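PDB 1EWQ: DNA mismatch repair protein MUTS from Thermus aquaticus, which recognises mismatched bases in duplex DNA to start mismatch repair, and has a weak ATPase activity. Local coordinates for a contact of chain A with DNA. Sequence-based numbering; all coordinates share one arbitrary frame.

A contact of chain A with DNA. Residues 14-16, 63, 65. With nucleotides of chain B.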
loop_
_atom_site.group_PDB
_atom_site.type_symbol
_atom_site.label_atom_id
_atom_site.label_comp_id
_atom_site.label_asym_id
_atom_site.label_seq_id
_atom_site.Cartn_x
_atom_site.Cartn_y
_atom_site.Cartn_z
ATOM N N PRO A 14 12.514 -0.300 -38.442
ATOM C CA PRO A 14 12.118 -1.574 -39.053
ATOM C C PRO A 14 10.601 -1.605 -39.258
ATOM O O PRO A 14 9.863 -0.952 -38.526
ATOM C CB PRO A 14 12.586 -2.602 -38.026
ATOM C CG PRO A 14 13.806 -1.951 -37.447
ATOM C CD PRO A 14 13.367 -0.518 -37.262
ATOM N N PRO A 15 10.118 -2.357 -40.261
ATOM C CA PRO A 15 8.681 -2.453 -40.539
ATOM C C PRO A 15 7.814 -2.718 -39.304
ATOM O O PRO A 15 6.823 -2.021 -39.081
ATOM C CB PRO A 15 8.609 -3.588 -41.553
ATOM C CG PRO A 15 9.859 -3.389 -42.332
ATOM C CD PRO A 15 10.887 -3.142 -41.245
ATOM N N LEU A 16 8.188 -3.723 -38.513
ATOM C CA LEU A 16 7.447 -4.076 -37.300
ATOM C C LEU A 16 7.314 -2.874 -36.371
ATOM O O LEU A 16 6.217 -2.554 -35.906
ATOM C CB LEU A 16 8.141 -5.217 -36.545
ATOM C CG LEU A 16 7.439 -5.704 -35.268
ATOM C CD1 LEU A 16 6.090 -6.308 -35.629
ATOM C CD2 LEU A 16 8.305 -6.736 -34.547
ATOM N N SER A 63 18.334 -3.781 -35.109
ATOM C CA SER A 63 18.142 -3.843 -36.553
ATOM C C SER A 63 19.200 -2.915 -37.149
ATOM O O SER A 63 19.492 -1.865 -36.576
ATOM C CB SER A 63 16.749 -3.340 -36.934
ATOM O OG SER A 63 16.608 -1.955 -36.656
ATOM N N ASP A 65 19.546 -0.454 -38.978
ATOM C CA ASP A 65 19.250 0.946 -38.735
ATOM C C ASP A 65 19.667 1.311 -37.308
ATOM O O ASP A 65 20.687 1.974 -37.105
ATOM C CB ASP A 65 17.754 1.163 -38.938
ATOM C CG ASP A 65 17.223 0.407 -40.152
ATOM O OD1 ASP A 65 17.652 0.727 -41.287
ATOM O OD2 ASP A 65 16.390 -0.513 -39.970
ATOM P P DC B 14 5.744 -10.981 -38.902
ATOM O OP1 DC B 14 4.788 -9.846 -38.993
ATOM O OP2 DC B 14 5.774 -12.004 -39.980
ATOM O "O5'" DC B 14 7.195 -10.351 -38.703
ATOM C "C5'" DC B 14 7.456 -9.510 -37.581
ATOM C "C4'" DC B 14 8.911 -9.114 -37.534
ATOM O "O4'" DC B 14 9.745 -10.288 -37.364
ATOM C "C3'" DC B 14 9.428 -8.403 -38.784
ATOM O "O3'" DC B 14 10.308 -7.347 -38.386
ATOM C "C2'" DC B 14 10.189 -9.495 -39.518
ATOM C "C1'" DC B 14 10.754 -10.310 -38.365
ATOM N N1 DC B 14 11.083 -11.723 -38.664
ATOM C C2 DC B 14 12.405 -12.171 -38.463
ATOM O O2 DC B 14 13.267 -11.361 -38.081
ATOM N N3 DC B 14 12.706 -13.470 -38.696
ATOM C C4 DC B 14 11.758 -14.308 -39.117
ATOM N N4 DC B 14 12.097 -15.586 -39.313
ATOM C C5 DC B 14 10.416 -13.875 -39.354
ATOM C C6 DC B 14 10.126 -12.589 -39.116
ATOM P P DT B 15 10.731 -6.213 -39.443
ATOM O OP1 DT B 15 10.376 -4.883 -38.889
ATOM O OP2 DT B 15 10.237 -6.612 -40.789
ATOM O "O5'" DT B 15 12.317 -6.289 -39.429
ATOM C "C5'" DT B 15 12.962 -7.540 -39.264
ATOM C "C4'" DT B 15 14.460 -7.362 -39.266
ATOM O "O4'" DT B 15 15.046 -8.679 -39.283
ATOM C "C3'" DT B 15 14.993 -6.670 -40.514
ATOM O "O3'" DT B 15 16.214 -5.997 -40.190
ATOM C "C2'" DT B 15 15.203 -7.820 -41.481
ATOM C "C1'" DT B 15 15.538 -8.997 -40.576
ATOM N N1 DT B 15 14.906 -10.268 -40.970
ATOM C C2 DT B 15 15.603 -11.433 -40.741
ATOM O O2 DT B 15 16.722 -11.456 -40.241
ATOM N N3 DT B 15 14.940 -12.579 -41.112
ATOM C C4 DT B 15 13.681 -12.673 -41.676
ATOM O O4 DT B 15 13.210 -13.779 -41.948
ATOM C C5 DT B 15 13.010 -11.409 -41.893
ATOM C C7 DT B 15 11.639 -11.412 -42.493
ATOM C C6 DT B 15 13.651 -10.285 -41.541
ATOM P P DA B 16 16.868 -4.973 -41.237
ATOM O OP1 DA B 16 16.971 -3.636 -40.597
ATOM O OP2 DA B 16 16.137 -5.124 -42.523
ATOM O "O5'" DA B 16 18.347 -5.534 -41.411
ATOM C "C5'" DA B 16 19.165 -5.784 -40.269
ATOM C "C4'" DA B 16 20.310 -6.698 -40.635
ATOM O "O4'" DA B 16 19.783 -7.988 -41.024
ATOM C "C3'" DA B 16 21.160 -6.213 -41.807
ATOM O "O3'" DA B 16 22.540 -6.493 -41.557
ATOM C "C2'" DA B 16 20.626 -6.999 -42.993
ATOM C "C1'" DA B 16 20.119 -8.295 -42.372
ATOM N N9 DA B 16 18.912 -8.818 -43.014
ATOM C C8 DA B 16 17.848 -8.091 -43.483
ATOM N N7 DA B 16 16.880 -8.824 -43.977
ATOM C C5 DA B 16 17.340 -10.125 -43.829
ATOM C C6 DA B 16 16.771 -11.367 -44.151
ATOM N N6 DA B 16 15.562 -11.506 -44.698
ATOM N N1 DA B 16 17.493 -12.476 -43.883
ATOM C C2 DA B 16 18.699 -12.334 -43.323
ATOM N N3 DA B 16 19.337 -11.223 -42.968
ATOM C C4 DA B 16 18.596 -10.138 -43.251
#
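Leu16 and Pro15 meet the phosphate of DT15 at the N-terminal end of helix 15-26, a helix-start phosphate site in domain I, the mismatch-binding domain of the MutS family. The close part centres on a backbone hydrogen bond: the N of Leu16 donates to the phosphate oxygen OP1 of DT15 at 2.5 Å, a short bond that is nearly straight (168° at H). Because the acceptor sits at the first turn of the helix, the helix dipole would probably favour the phosphate charge. Around this bond the carbons pack closely. CB of Pro14 reaches OP1 of DT15 at 3.3 Å, and the Pro15 ring lies alongside both non-bridging oxygens, with CB 3.4 Å from OP1 and CG 3.6 Å from OP2. The N of Pro15, 2.9 Å from the same OP1, has no hydrogen to give, so this close approach is crowding that accompanies the Leu16 bond and not a second hydrogen bond. A glycine in place of Pro15 would probably leave this flank of the DT15 phosphate without its carbon cover and the first turn of the helix freer to move. Leu16 carries the contact upstream: with CG anti to the backbone N (chi1 -179°), its branched tip lies beside the sugar of DC14, CD2 being 3.9 Å from C4'. The loose side is at the next phosphate. Ser63 approaches OP1 of DA16 through CB, at 3.7 Å, while its hydroxyl OG stays farther from that oxygen. The carboxylate OD2 of Asp65 stands 3.2 Å from the same OP1, an acceptor facing an acceptor, which would be unfavourable if both are charged.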